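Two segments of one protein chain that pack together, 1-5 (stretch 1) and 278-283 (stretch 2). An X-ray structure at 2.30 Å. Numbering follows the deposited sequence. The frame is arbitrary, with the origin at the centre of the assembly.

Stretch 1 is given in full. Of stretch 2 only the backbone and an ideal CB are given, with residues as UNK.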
# COMPACT_ATOMS: atom_id res chain seq x y z
N MSE A 1 23.19 18.02 -0.85
CA MSE A 1 22.85 16.61 -0.49
C MSE A 1 22.71 15.75 -1.74
O MSE A 1 22.49 16.26 -2.84
CB MSE A 1 21.52 16.56 0.27
CG MSE A 1 20.35 17.05 -0.55
SE MSE A 1 18.64 16.70 0.29
CE MSE A 1 17.50 17.06 -1.23
N LYS A 2 22.83 14.44 -1.55
CA LYS A 2 22.69 13.52 -2.66
C LYS A 2 21.20 13.22 -2.82
O LYS A 2 20.45 13.24 -1.85
CB LYS A 2 23.48 12.23 -2.37
CG LYS A 2 23.06 11.51 -1.08
CD LYS A 2 23.92 10.25 -0.80
CE LYS A 2 23.42 9.51 0.44
NZ LYS A 2 24.22 8.30 0.79
N ALA A 3 20.78 12.96 -4.05
CA ALA A 3 19.37 12.67 -4.30
C ALA A 3 19.18 12.11 -5.69
O ALA A 3 19.98 12.36 -6.59
CB ALA A 3 18.54 13.94 -4.14
N TRP A 4 18.10 11.34 -5.86
CA TRP A 4 17.79 10.77 -7.16
C TRP A 4 16.75 11.66 -7.82
O TRP A 4 15.73 12.01 -7.22
CB TRP A 4 17.25 9.35 -7.02
CG TRP A 4 18.31 8.34 -6.67
CD1 TRP A 4 18.58 7.82 -5.44
CD2 TRP A 4 19.25 7.74 -7.58
NE1 TRP A 4 19.62 6.93 -5.52
CE2 TRP A 4 20.05 6.86 -6.82
CE3 TRP A 4 19.49 7.87 -8.95
CZ2 TRP A 4 21.08 6.10 -7.39
CZ3 TRP A 4 20.51 7.11 -9.52
CH2 TRP A 4 21.29 6.23 -8.74
N VAL A 5 17.02 12.04 -9.06
CA VAL A 5 16.11 12.89 -9.79
C VAL A 5 15.73 12.28 -11.13
O VAL A 5 16.58 11.70 -11.81
CB VAL A 5 16.73 14.28 -10.04
CG1 VAL A 5 15.74 15.18 -10.76
CG2 VAL A 5 17.14 14.90 -8.72
N UNK A 278 20.13 -0.70 -1.16
CA UNK A 278 20.92 0.41 -0.64
C UNK A 278 20.60 1.62 -1.52
O UNK A 278 20.16 1.46 -2.66
CB UNK A 278 22.42 0.09 -0.63
N UNK A 279 20.80 2.82 -0.99
CA UNK A 279 20.52 4.05 -1.73
C UNK A 279 21.06 3.99 -3.16
O UNK A 279 20.36 4.35 -4.12
CB UNK A 279 21.12 5.25 -1.00
N UNK A 280 22.30 3.53 -3.29
CA UNK A 280 22.96 3.43 -4.58
C UNK A 280 22.23 2.58 -5.62
O UNK A 280 22.39 2.79 -6.82
CB UNK A 280 24.36 2.86 -4.37
N UNK A 281 21.43 1.62 -5.16
CA UNK A 281 20.71 0.73 -6.08
C UNK A 281 19.25 1.10 -6.37
O UNK A 281 18.43 0.23 -6.67
CB UNK A 281 20.74 -0.69 -5.51
N UNK A 282 18.94 2.39 -6.33
CA UNK A 282 17.59 2.87 -6.59
C UNK A 282 16.93 2.28 -7.84
O UNK A 282 15.78 1.83 -7.78
CB UNK A 282 17.62 4.39 -6.71
N UNK A 283 17.64 2.30 -8.96
CA UNK A 283 17.07 1.77 -10.20
C UNK A 283 16.67 0.32 -10.02
O UNK A 283 15.60 -0.10 -10.45
CB UNK A 283 18.06 1.90 -11.36

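Position 278 lies beyond the reach of stretch 1: nothing of that strand comes within 5.5 Å of its ideal CB. Its phi/psi of -75/157 is extended and would admit most residues, proline among them. The deposited residue is Pro278, which makes no contact with stretch 1; its carbonyl O accepts a backbone hydrogen bond from the N of position 281 at 2.8 Å, closing a tight turn.

At position 279, phi/psi of -45/-46 starts a 3-10 segment and CA-to-CB points sideways. The ideal CB sits 4.7 Å from Lys2 NZ and 5.1 Å from Trp4 NE1, with the aliphatic part of Lys2 and the indole of Trp4 leaving room between them for something long. A carboxylate could answer the lysine amine, whereas a large apolar or aromatic side chain could follow the methylenes and the indole down to the strand; the backbone does not choose between them. The residue is Phe279. With chi1 at -170° (t), its ring extends to the strand, and CE1 lies 3.6 Å from Lys2 CD. Trp4 CD1 approaches over one face of the phenyl ring, 3.5 Å from Phe279 CZ. The pair is edge-to-face, the indole edge directed at the phenyl face, with the Trp4 five-membered ring and Phe279 ring centroids 4.6 Å apart and planes at 52°. At the phenyl edge, CZ is 4.1 Å from Ala3 CA. The backbone contributes independently of side-chain identity: Trp4 NE1 donates a hydrogen bond to Phe279 O at 3.0 Å, with an N-H...O angle of 140°.

At position 280, CA-to-CB points away and the ideal CB has no neighbour from stretch 1 within 5.5 Å, so many residues would suit. Ala280 fills it; its carbonyl O contacts Trp4 CZ2 at 3.6 Å.

Position 281 also points away and precedes a helix, where Ser, Thr, Asp or Asn are common N-caps. Glu281 occupies the N-cap position and does not touch stretch 1.

Position 282 points toward stretch 1, and its ideal CB is already 3.4 Å from Trp4 NE1. With so little space in front of the indole, a small residue such as alanine, or glycine with loss of the methyl contact, fits most simply. Ala282 places CB over one face of the Trp4 ring, 3.5 Å from the centroid of the five-membered ring and 16° off its normal, a CH-pi contact.

Position 283 points sideways, is helical, and has no close neighbour from stretch 1; polar residues would serve. Both carboxylate oxygens of Glu283 are hydrogen-bonded elsewhere in the structure.

Stretch 2 (278-283) PFAEAE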
# COMPACT_ATOMS: atom_id res chain seq x y z
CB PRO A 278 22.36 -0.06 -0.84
CG PRO A 278 22.24 -1.57 -0.81
CD PRO A 278 21.00 -1.80 -1.62
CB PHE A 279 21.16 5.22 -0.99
CG PHE A 279 20.75 6.56 -1.51
CD1 PHE A 279 21.67 7.39 -2.15
CD2 PHE A 279 19.45 7.02 -1.35
CE1 PHE A 279 21.30 8.64 -2.62
CE2 PHE A 279 19.06 8.27 -1.82
CZ PHE A 279 19.99 9.08 -2.45
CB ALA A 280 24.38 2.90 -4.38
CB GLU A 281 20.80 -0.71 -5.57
CG GLU A 281 22.20 -1.29 -5.68
CD GLU A 281 22.37 -2.61 -4.95
OE1 GLU A 281 21.52 -3.51 -5.14
OE2 GLU A 281 23.36 -2.75 -4.20
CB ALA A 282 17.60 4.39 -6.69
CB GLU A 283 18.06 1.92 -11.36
CG GLU A 283 18.18 3.35 -11.87
CD GLU A 283 16.98 3.78 -12.72
OE1 GLU A 283 15.83 3.41 -12.39
OE2 GLU A 283 17.19 4.50 -13.72
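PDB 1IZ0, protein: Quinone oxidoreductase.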